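Local coordinates for protein monalysin (Pseudomonas entomophila, PDB 4MKO) that perforates host cell membranes as a beta-barrel pore-forming toxin, contributing to intestinal damage and lethality in infected Drosophila, at residues 57-62 and 139-144; 77-82 and 124-129; 81-86 and 118-123. All blocks are in the same frame, centred on the assembly; numbering follows the deposited sequence.

Contact 1: residues 57-62 and 139-144; sequences AYLQYV and VIYQVV
Strands 57-62 and 139-144 run antiparallel with a marked twist, their axes 139° apart, and five backbone hydrogen bonds join them; the straightest, Gln60 N to Gln142 O, measures 2.9 Å. Tyr58 and Val144 form a hydrogen-bonded pair whose side chains rise side by side. Because CG of Tyr58 sits between its backbone N and carbonyl carbon (chi1 71°), the ring leans over its partner, and Val144 CB lies over one ring face, displaced toward the rim, 4.0 Å from the Tyr58 ring centroid in a CH-pi contact. Val144 CG1 touches the ring at Tyr58 CE1, while the second branch, CG2, meets the extended Gln60 chain broadside, 3.4 Å from Gln60 OE1. Further along this face, one water accepts from Gln60 NE2 and donates to Gln142 OE1, bridging the two amides; Gln142 NE2 turns instead to the carbonyls of Thr80 and Gln184. Leu59 occupies the other face, crossing Tyr141 at about a right angle, with Leu59 CB 3.7 Å from Tyr141 CB, while its CD2 reaches Val143 CG2. Trp201 and Val204 of helix 201-211 also pack on Tyr58. Such long, twisted antiparallel pairing is characteristic of the elongated beta-sheet body of the aerolysin-like toxins.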
loop_
_atom_site.group_PDB
_atom_site.type_symbol
_atom_site.label_atom_id
_atom_site.label_comp_id
_atom_site.label_asym_id
_atom_site.label_seq_id
_atom_site.Cartn_x
_atom_site.Cartn_y
_atom_site.Cartn_z
ATOM N N ALA A 57 -1.359 -0.526 5.586
ATOM C CA ALA A 57 -1.232 -1.864 4.997
ATOM C C ALA A 57 -2.578 -2.498 5.141
ATOM O O ALA A 57 -3.196 -2.364 6.199
ATOM C CB ALA A 57 -0.172 -2.680 5.711
ATOM N N TYR A 58 -3.078 -3.126 4.073
ATOM C CA TYR A 58 -4.401 -3.740 4.196
ATOM C C TYR A 58 -4.495 -5.022 3.400
ATOM O O TYR A 58 -3.620 -5.313 2.583
ATOM C CB TYR A 58 -5.539 -2.755 3.864
ATOM C CG TYR A 58 -5.645 -2.413 2.400
ATOM C CD1 TYR A 58 -4.870 -1.398 1.843
ATOM C CD2 TYR A 58 -6.563 -3.062 1.577
ATOM C CE1 TYR A 58 -4.984 -1.059 0.499
ATOM C CE2 TYR A 58 -6.684 -2.730 0.228
ATOM C CZ TYR A 58 -5.880 -1.735 -0.307
ATOM O OH TYR A 58 -5.980 -1.380 -1.618
ATOM N N LEU A 59 -5.569 -5.770 3.629
ATOM C CA LEU A 59 -5.786 -7.042 2.946
ATOM C C LEU A 59 -6.733 -6.822 1.776
ATOM O O LEU A 59 -7.877 -6.371 1.967
ATOM C CB LEU A 59 -6.377 -8.052 3.939
ATOM C CG LEU A 59 -5.435 -8.571 5.033
ATOM C CD1 LEU A 59 -6.168 -9.522 5.959
ATOM C CD2 LEU A 59 -4.216 -9.247 4.432
ATOM N N GLN A 60 -6.254 -7.087 0.561
ATOM C CA GLN A 60 -7.116 -6.914 -0.601
ATOM C C GLN A 60 -7.631 -8.269 -1.059
ATOM O O GLN A 60 -6.909 -9.262 -1.041
ATOM C CB GLN A 60 -6.431 -6.135 -1.727
ATOM C CG GLN A 60 -5.566 -6.963 -2.661
ATOM C CD GLN A 60 -5.066 -6.157 -3.840
ATOM O OE1 GLN A 60 -5.346 -4.950 -3.990
ATOM N NE2 GLN A 60 -4.253 -6.795 -4.667
ATOM N N TYR A 61 -8.890 -8.298 -1.445
ATOM C CA TYR A 61 -9.579 -9.521 -1.860
ATOM C C TYR A 61 -8.908 -10.250 -3.037
ATOM O O TYR A 61 -8.552 -9.615 -4.030
ATOM C CB TYR A 61 -11.020 -9.159 -2.215
ATOM C CG TYR A 61 -11.873 -10.348 -2.589
ATOM C CD1 TYR A 61 -12.390 -11.197 -1.612
ATOM C CD2 TYR A 61 -12.161 -10.632 -3.924
ATOM C CE1 TYR A 61 -13.179 -12.299 -1.956
ATOM C CE2 TYR A 61 -12.949 -11.726 -4.278
ATOM C CZ TYR A 61 -13.451 -12.558 -3.291
ATOM O OH TYR A 61 -14.219 -13.643 -3.632
ATOM N N VAL A 62 -8.740 -11.586 -2.922
ATOM C CA VAL A 62 -8.212 -12.411 -4.012
ATOM C C VAL A 62 -9.361 -13.291 -4.550
ATOM O O VAL A 62 -9.718 -13.175 -5.721
ATOM C CB VAL A 62 -6.956 -13.237 -3.614
ATOM C CG1 VAL A 62 -6.565 -14.235 -4.710
ATOM C CG2 VAL A 62 -5.786 -12.324 -3.283
ATOM N N VAL A 139 -11.833 -17.406 2.427
ATOM C CA VAL A 139 -11.547 -16.193 1.658
ATOM C C VAL A 139 -10.050 -15.991 1.697
ATOM O O VAL A 139 -9.433 -16.130 2.753
ATOM C CB VAL A 139 -12.307 -14.932 2.164
ATOM C CG1 VAL A 139 -12.167 -13.789 1.160
ATOM C CG2 VAL A 139 -13.793 -15.236 2.431
ATOM N N ILE A 140 -9.478 -15.693 0.541
ATOM C CA ILE A 140 -8.059 -15.440 0.370
ATOM C C ILE A 140 -7.863 -13.957 0.130
ATOM O O ILE A 140 -8.558 -13.371 -0.704
ATOM C CB ILE A 140 -7.497 -16.271 -0.802
ATOM C CG1 ILE A 140 -7.815 -17.773 -0.584
ATOM C CG2 ILE A 140 -5.984 -16.012 -0.972
ATOM C CD1 ILE A 140 -7.426 -18.688 -1.759
ATOM N N TYR A 141 -6.870 -13.372 0.817
ATOM C CA TYR A 141 -6.515 -11.957 0.648
ATOM C C TYR A 141 -5.016 -11.841 0.448
ATOM O O TYR A 141 -4.283 -12.731 0.875
ATOM C CB TYR A 141 -6.858 -11.151 1.914
ATOM C CG TYR A 141 -8.263 -11.323 2.436
ATOM C CD1 TYR A 141 -9.294 -10.490 2.010
ATOM C CD2 TYR A 141 -8.557 -12.294 3.392
ATOM C CE1 TYR A 141 -10.592 -10.631 2.512
ATOM C CE2 TYR A 141 -9.850 -12.447 3.895
ATOM C CZ TYR A 141 -10.855 -11.591 3.481
ATOM O OH TYR A 141 -12.122 -11.749 3.999
ATOM N N GLN A 142 -4.551 -10.738 -0.159
ATOM C CA GLN A 142 -3.111 -10.461 -0.296
ATOM C C GLN A 142 -2.817 -9.125 0.400
ATOM O O GLN A 142 -3.602 -8.179 0.285
ATOM C CB GLN A 142 -2.665 -10.390 -1.755
ATOM C CG GLN A 142 -1.138 -10.276 -1.916
ATOM C CD GLN A 142 -0.620 -10.396 -3.325
ATOM O OE1 GLN A 142 -1.372 -10.477 -4.307
ATOM N NE2 GLN A 142 0.693 -10.421 -3.448
ATOM N N VAL A 143 -1.664 -9.052 1.074
ATOM C CA VAL A 143 -1.235 -7.826 1.766
ATOM C C VAL A 143 -0.858 -6.763 0.752
ATOM O O VAL A 143 -0.045 -7.001 -0.158
ATOM C CB VAL A 143 -0.055 -8.098 2.749
ATOM C CG1 VAL A 143 0.501 -6.794 3.320
ATOM C CG2 VAL A 143 -0.465 -9.067 3.868
ATOM N N VAL A 144 -1.416 -5.566 0.954
ATOM C CA VAL A 144 -1.119 -4.372 0.162
ATOM C C VAL A 144 -0.394 -3.371 1.057
ATOM O O VAL A 144 -0.837 -3.095 2.183
ATOM C CB VAL A 144 -2.390 -3.739 -0.434
ATOM C CG1 VAL A 144 -2.074 -2.404 -1.110
ATOM C CG2 VAL A 144 -3.065 -4.683 -1.427
HETATM O O HOH W 1 -3.840 -9.561 -4.987
#

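Contact 2: residues 77-82 and 124-129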
loop_
_atom_site.group_PDB
_atom_site.type_symbol
_atom_site.label_atom_id
_atom_site.label_comp_id
_atom_site.label_asym_id
_atom_site.label_seq_id
_atom_site.Cartn_x
_atom_site.Cartn_y
_atom_site.Cartn_z
ATOM N N TYR A 77 -4.346 -19.981 -7.297
ATOM C CA TYR A 77 -5.005 -18.667 -7.335
ATOM C C TYR A 77 -3.991 -17.650 -7.786
ATOM O O TYR A 77 -2.782 -17.898 -7.686
ATOM C CB TYR A 77 -5.621 -18.285 -5.966
ATOM C CG TYR A 77 -4.701 -18.548 -4.794
ATOM C CD1 TYR A 77 -3.778 -17.591 -4.376
ATOM C CD2 TYR A 77 -4.699 -19.783 -4.147
ATOM C CE1 TYR A 77 -2.904 -17.844 -3.315
ATOM C CE2 TYR A 77 -3.807 -20.058 -3.114
ATOM C CZ TYR A 77 -2.916 -19.085 -2.695
ATOM O OH TYR A 77 -2.049 -19.377 -1.666
ATOM N N GLN A 78 -4.466 -16.507 -8.273
ATOM C CA GLN A 78 -3.578 -15.480 -8.773
ATOM C C GLN A 78 -3.269 -14.415 -7.745
ATOM O O GLN A 78 -4.183 -13.784 -7.216
ATOM C CB GLN A 78 -4.160 -14.824 -10.045
ATOM C CG GLN A 78 -4.307 -15.764 -11.258
ATOM C CD GLN A 78 -3.000 -16.402 -11.653
ATOM O OE1 GLN A 78 -2.079 -15.734 -12.127
ATOM N NE2 GLN A 78 -2.869 -17.700 -11.398
ATOM N N LEU A 79 -1.985 -14.208 -7.477
ATOM C CA LEU A 79 -1.524 -13.095 -6.646
ATOM C C LEU A 79 -0.833 -12.132 -7.598
ATOM O O LEU A 79 -0.665 -12.451 -8.781
ATOM C CB LEU A 79 -0.563 -13.564 -5.540
ATOM C CG LEU A 79 -1.117 -14.538 -4.484
ATOM C CD1 LEU A 79 -0.046 -14.869 -3.452
ATOM C CD2 LEU A 79 -2.357 -13.984 -3.762
ATOM N N THR A 80 -0.448 -10.947 -7.119
ATOM C CA THR A 80 0.274 -9.994 -7.962
ATOM C C THR A 80 1.509 -9.452 -7.259
ATOM O O THR A 80 1.609 -9.492 -6.022
ATOM C CB THR A 80 -0.642 -8.842 -8.435
ATOM O OG1 THR A 80 -1.043 -8.064 -7.303
ATOM C CG2 THR A 80 -1.869 -9.321 -9.222
ATOM N N LYS A 81 2.459 -8.938 -8.060
ATOM C CA LYS A 81 3.668 -8.277 -7.603
ATOM C C LYS A 81 3.780 -6.918 -8.294
ATOM O O LYS A 81 3.205 -6.739 -9.365
ATOM C CB LYS A 81 4.929 -9.141 -7.782
ATOM C CG LYS A 81 5.242 -9.598 -9.202
ATOM C CD LYS A 81 6.191 -10.802 -9.147
ATOM C CE LYS A 81 6.340 -11.461 -10.495
ATOM N NZ LYS A 81 7.252 -12.638 -10.434
ATOM N N GLY A 82 4.484 -5.979 -7.652
ATOM C CA GLY A 82 4.636 -4.607 -8.140
ATOM C C GLY A 82 3.473 -3.757 -7.673
ATOM O O GLY A 82 2.806 -4.104 -6.691
ATOM N N GLN A 124 2.131 -7.438 -12.080
ATOM C CA GLN A 124 2.428 -8.710 -12.727
ATOM C C GLN A 124 1.758 -9.818 -11.916
ATOM O O GLN A 124 1.995 -9.929 -10.716
ATOM C CB GLN A 124 3.952 -8.933 -12.852
ATOM C CG GLN A 124 4.352 -10.247 -13.544
ATOM C CD GLN A 124 3.884 -10.335 -14.982
ATOM O OE1 GLN A 124 4.323 -9.580 -15.857
ATOM N NE2 GLN A 124 2.981 -11.266 -15.254
ATOM N N SER A 125 0.888 -10.602 -12.568
ATOM C CA SER A 125 0.195 -11.708 -11.907
ATOM C C SER A 125 1.112 -12.931 -11.845
ATOM O O SER A 125 1.996 -13.092 -12.697
ATOM C CB SER A 125 -1.092 -12.062 -12.644
ATOM O OG SER A 125 -0.805 -12.584 -13.930
ATOM N N PHE A 126 0.915 -13.776 -10.831
ATOM C CA PHE A 126 1.663 -15.022 -10.650
ATOM C C PHE A 126 0.789 -16.000 -9.906
ATOM O O PHE A 126 -0.065 -15.592 -9.111
ATOM C CB PHE A 126 3.032 -14.833 -9.972
ATOM C CG PHE A 126 3.009 -14.462 -8.512
ATOM C CD1 PHE A 126 2.840 -13.137 -8.116
ATOM C CD2 PHE A 126 3.206 -15.426 -7.530
ATOM C CE1 PHE A 126 2.846 -12.792 -6.764
ATOM C CE2 PHE A 126 3.210 -15.081 -6.175
ATOM C CZ PHE A 126 3.041 -13.761 -5.800
ATOM N N THR A 127 0.992 -17.295 -10.180
ATOM C CA THR A 127 0.220 -18.358 -9.567
ATOM C C THR A 127 0.824 -18.734 -8.225
ATOM O O THR A 127 2.038 -18.949 -8.120
ATOM C CB THR A 127 0.162 -19.584 -10.520
ATOM O OG1 THR A 127 -0.288 -19.142 -11.802
ATOM C CG2 THR A 127 -0.754 -20.702 -10.005
ATOM N N ASP A 128 -0.036 -18.853 -7.218
ATOM C CA ASP A 128 0.357 -19.337 -5.908
ATOM C C ASP A 128 -0.555 -20.514 -5.566
ATOM O O ASP A 128 -1.682 -20.584 -6.065
ATOM C CB ASP A 128 0.294 -18.227 -4.846
ATOM C CG ASP A 128 0.942 -18.628 -3.541
ATOM O OD1 ASP A 128 2.092 -19.112 -3.578
ATOM O OD2 ASP A 128 0.311 -18.432 -2.477
ATOM N N THR A 129 -0.044 -21.482 -4.798
ATOM C CA THR A 129 -0.851 -22.650 -4.437
ATOM C C THR A 129 -0.820 -22.894 -2.949
ATOM O O THR A 129 0.188 -22.600 -2.313
ATOM C CB THR A 129 -0.368 -23.933 -5.186
ATOM O OG1 THR A 129 0.941 -24.291 -4.738
ATOM C CG2 THR A 129 -0.397 -23.799 -6.721
#
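Tyr77 and Asp128 form a hydrogen-bonded antiparallel pair, and Tyr77, Leu79 and Lys81 each exchange two backbone bonds with Asp128, Phe126 and Gln124 respectively. The Tyr77 ring, in the crowded position between N and carbonyl carbon (chi1 45°), has Asp128 O 3.6 Å above its plane, over the centre. Tyr77 OH lies 2.7 Å from Asp128 OD2, a weak bond whose proton is unsettled; Thr130 OG1 and Arg187 NE also bond this hydroxyl. Gln78, on the opposite face, bends at chi2, and Gln78 NE2 donates an almost straight bond of 3.0 Å to Thr127 OG1, in the amide plane. Leu79 returns to the Tyr77 face. Leu79 CB lies over one face of the Phe126 ring, toward its rim, in a CH-pi contact 4.0 Å from the centroid, and Leu79 CD1 touches Asp128 CB at 3.7 Å. Past Thr80, the extended Lys81 chain runs alongside Gln124, with Lys81 CE 3.8 Å from Gln124 CG; its ammonium is held by Glu118. Chemistry thus divides by face: hydroxyls and amides on the Gln78 side, and on the other Leu79 and Phe126 between polar or charged ends at Tyr77-Asp128 and Lys81-Gln124, where the nearby hydroxyl, itself met by Arg187, may help to stabilise a charged Asp128.

Contact 3: residues 81-86 and 118-123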
loop_
_atom_site.group_PDB
_atom_site.type_symbol
_atom_site.label_atom_id
_atom_site.label_comp_id
_atom_site.label_asym_id
_atom_site.label_seq_id
_atom_site.Cartn_x
_atom_site.Cartn_y
_atom_site.Cartn_z
ATOM N N LYS A 81 2.459 -8.938 -8.060
ATOM C CA LYS A 81 3.668 -8.277 -7.603
ATOM C C LYS A 81 3.780 -6.918 -8.294
ATOM O O LYS A 81 3.205 -6.739 -9.365
ATOM C CB LYS A 81 4.929 -9.141 -7.782
ATOM C CG LYS A 81 5.242 -9.598 -9.202
ATOM C CD LYS A 81 6.191 -10.802 -9.147
ATOM C CE LYS A 81 6.340 -11.461 -10.495
ATOM N NZ LYS A 81 7.252 -12.638 -10.434
ATOM N N GLY A 82 4.484 -5.979 -7.652
ATOM C CA GLY A 82 4.636 -4.607 -8.140
ATOM C C GLY A 82 3.473 -3.757 -7.673
ATOM O O GLY A 82 2.806 -4.104 -6.691
ATOM N N HIS A 83 3.174 -2.657 -8.390
ATOM C CA HIS A 83 2.008 -1.841 -8.018
ATOM C C HIS A 83 0.721 -2.675 -8.106
ATOM O O HIS A 83 0.629 -3.604 -8.928
ATOM C CB HIS A 83 1.920 -0.573 -8.891
ATOM C CG HIS A 83 2.942 0.456 -8.526
ATOM N ND1 HIS A 83 4.259 0.347 -8.942
ATOM C CD2 HIS A 83 2.822 1.557 -7.747
ATOM C CE1 HIS A 83 4.882 1.403 -8.437
ATOM N NE2 HIS A 83 4.054 2.161 -7.719
ATOM N N THR A 84 -0.270 -2.378 -7.240
ATOM C CA THR A 84 -1.525 -3.142 -7.248
ATOM C C THR A 84 -2.327 -2.912 -8.529
ATOM O O THR A 84 -2.198 -1.858 -9.150
ATOM C CB THR A 84 -2.402 -2.792 -6.041
ATOM O OG1 THR A 84 -2.885 -1.453 -6.210
ATOM C CG2 THR A 84 -1.675 -2.964 -4.720
ATOM N N ARG A 85 -3.203 -3.869 -8.883
ATOM C CA ARG A 85 -4.056 -3.710 -10.051
ATOM C C ARG A 85 -4.943 -2.468 -9.870
ATOM O O ARG A 85 -5.086 -1.693 -10.810
ATOM C CB ARG A 85 -4.930 -4.956 -10.272
ATOM C CG ARG A 85 -5.626 -4.981 -11.643
ATOM C CD ARG A 85 -4.660 -5.281 -12.792
ATOM N NE ARG A 85 -4.190 -6.673 -12.808
ATOM C CZ ARG A 85 -3.158 -7.109 -13.529
ATOM N NH1 ARG A 85 -2.451 -6.264 -14.272
ATOM N NH2 ARG A 85 -2.808 -8.389 -13.491
ATOM N N SER A 86 -5.492 -2.259 -8.652
ATOM C CA SER A 86 -6.332 -1.084 -8.385
ATOM C C SER A 86 -5.568 0.217 -8.559
ATOM O O SER A 86 -6.117 1.144 -9.161
ATOM C CB SER A 86 -6.955 -1.152 -6.997
ATOM O OG SER A 86 -7.804 -2.279 -6.884
ATOM N N GLU A 118 11.066 -6.079 -9.546
ATOM C CA GLU A 118 9.645 -6.401 -9.469
ATOM C C GLU A 118 8.843 -5.546 -8.474
ATOM O O GLU A 118 7.699 -5.226 -8.760
ATOM C CB GLU A 118 9.480 -7.855 -9.008
ATOM C CG GLU A 118 9.723 -8.933 -10.052
ATOM C CD GLU A 118 9.719 -10.345 -9.484
ATOM O OE1 GLU A 118 9.711 -10.511 -8.240
ATOM O OE2 GLU A 118 9.725 -11.296 -10.298
ATOM N N SER A 119 9.404 -5.286 -7.286
ATOM C CA SER A 119 8.730 -4.656 -6.147
ATOM C C SER A 119 7.931 -3.380 -6.455
ATOM O O SER A 119 6.808 -3.232 -5.942
ATOM C CB SER A 119 9.731 -4.384 -5.030
ATOM O OG SER A 119 10.277 -5.600 -4.542
ATOM N N TRP A 120 8.505 -2.475 -7.299
ATOM C CA TRP A 120 7.908 -1.169 -7.610
ATOM C C TRP A 120 7.580 -1.004 -9.094
ATOM O O TRP A 120 7.338 0.109 -9.576
ATOM C CB TRP A 120 8.838 -0.057 -7.117
ATOM C CG TRP A 120 8.991 -0.016 -5.621
ATOM C CD1 TRP A 120 9.897 -0.703 -4.866
ATOM C CD2 TRP A 120 8.192 0.743 -4.702
ATOM N NE1 TRP A 120 9.735 -0.395 -3.529
ATOM C CE2 TRP A 120 8.686 0.483 -3.399
ATOM C CE3 TRP A 120 7.131 1.660 -4.859
ATOM C CZ2 TRP A 120 8.187 1.136 -2.264
ATOM C CZ3 TRP A 120 6.625 2.291 -3.731
ATOM C CH2 TRP A 120 7.146 2.021 -2.449
ATOM N N SER A 121 7.548 -2.123 -9.815
ATOM C CA SER A 121 7.263 -2.132 -11.242
ATOM C C SER A 121 5.756 -2.191 -11.493
ATOM O O SER A 121 4.942 -2.002 -10.571
ATOM C CB SER A 121 7.983 -3.315 -11.903
ATOM O OG SER A 121 7.990 -3.193 -13.317
ATOM N N THR A 122 5.372 -2.455 -12.754
ATOM C CA THR A 122 3.980 -2.596 -13.139
ATOM C C THR A 122 3.420 -3.895 -12.566
ATOM O O THR A 122 4.194 -4.821 -12.288
ATOM C CB THR A 122 3.841 -2.538 -14.676
ATOM O OG1 THR A 122 4.648 -3.565 -15.253
ATOM C CG2 THR A 122 4.222 -1.166 -15.251
ATOM N N THR A 123 2.087 -3.958 -12.384
ATOM C CA THR A 123 1.388 -5.137 -11.875
ATOM C C THR A 123 1.706 -6.361 -12.747
ATOM O O THR A 123 1.576 -6.311 -13.983
ATOM C CB THR A 123 -0.143 -4.940 -11.862
ATOM O OG1 THR A 123 -0.481 -3.637 -11.367
ATOM C CG2 THR A 123 -0.859 -6.002 -11.035
HETATM O O HOH W 2 5.498 -5.495 -5.040
#
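His83 presents a ring edge to the turn formed by residues 118-121, with Trp120 O in the ring plane and 3.0 Å from His83 CE1. His83 ND1 donates to Ser121 O at 2.9 Å; the oxygen lies almost exactly in the imidazole plane, though the donor sits above that of the carbonyl. The same oxygen accepts His83 N along a nearly straight line of 175°, so two donors from one residue grip Ser121 O and fix the rotation of the ring. At the strand end, Lys81 NZ forms a salt bridge with Glu118 OE2 at 2.8 Å, approaching from above the carboxylate plane, while OE1 is held by Thr115 N. Gly82, at positive phi, fits closely against the turn: its CA is 3.2 Å from Glu118 O, and a water links Gly82 N to Ser119 O. Thr123 OG1 donates to His83 O at 2.7 Å, and Thr123 CG2 lies over the centre of the Arg85 guanidinium face, 3.6 Å from Arg85 CZ. A type I beta turn thus packs against the glycine-containing link from strand 72-81 to Thr84, the N-cap of helix 85-90, joining the chain where strand 72-81 finishes and strand 124-133 begins, in the region inferred to form the pore.

In the fold
Contact 1 is a buried pairing within the large mixed sheet, whereas contact 2 is a surface pairing in a separate two-stranded sheet, and contact 3, partly buried, follows on from it through the shared Lys81 and Gly82. Both contacts 2 and 3 belong to the inferred pore-forming region, which lies in sequence between the two strands of contact 1. The sheets meet where Gln142 NE2 probably bonds to Thr80 O and where Ile140 packs on Tyr77; Val144 also touches Thr84. Chemistry follows place: contact 1 combines backbone bonds with largely apolar side chains and one water-bridged pair of amides, contact 2 mixes apolar and polar faces, and contact 3 relies on loop carbonyls, hydroxyls and a salt bridge.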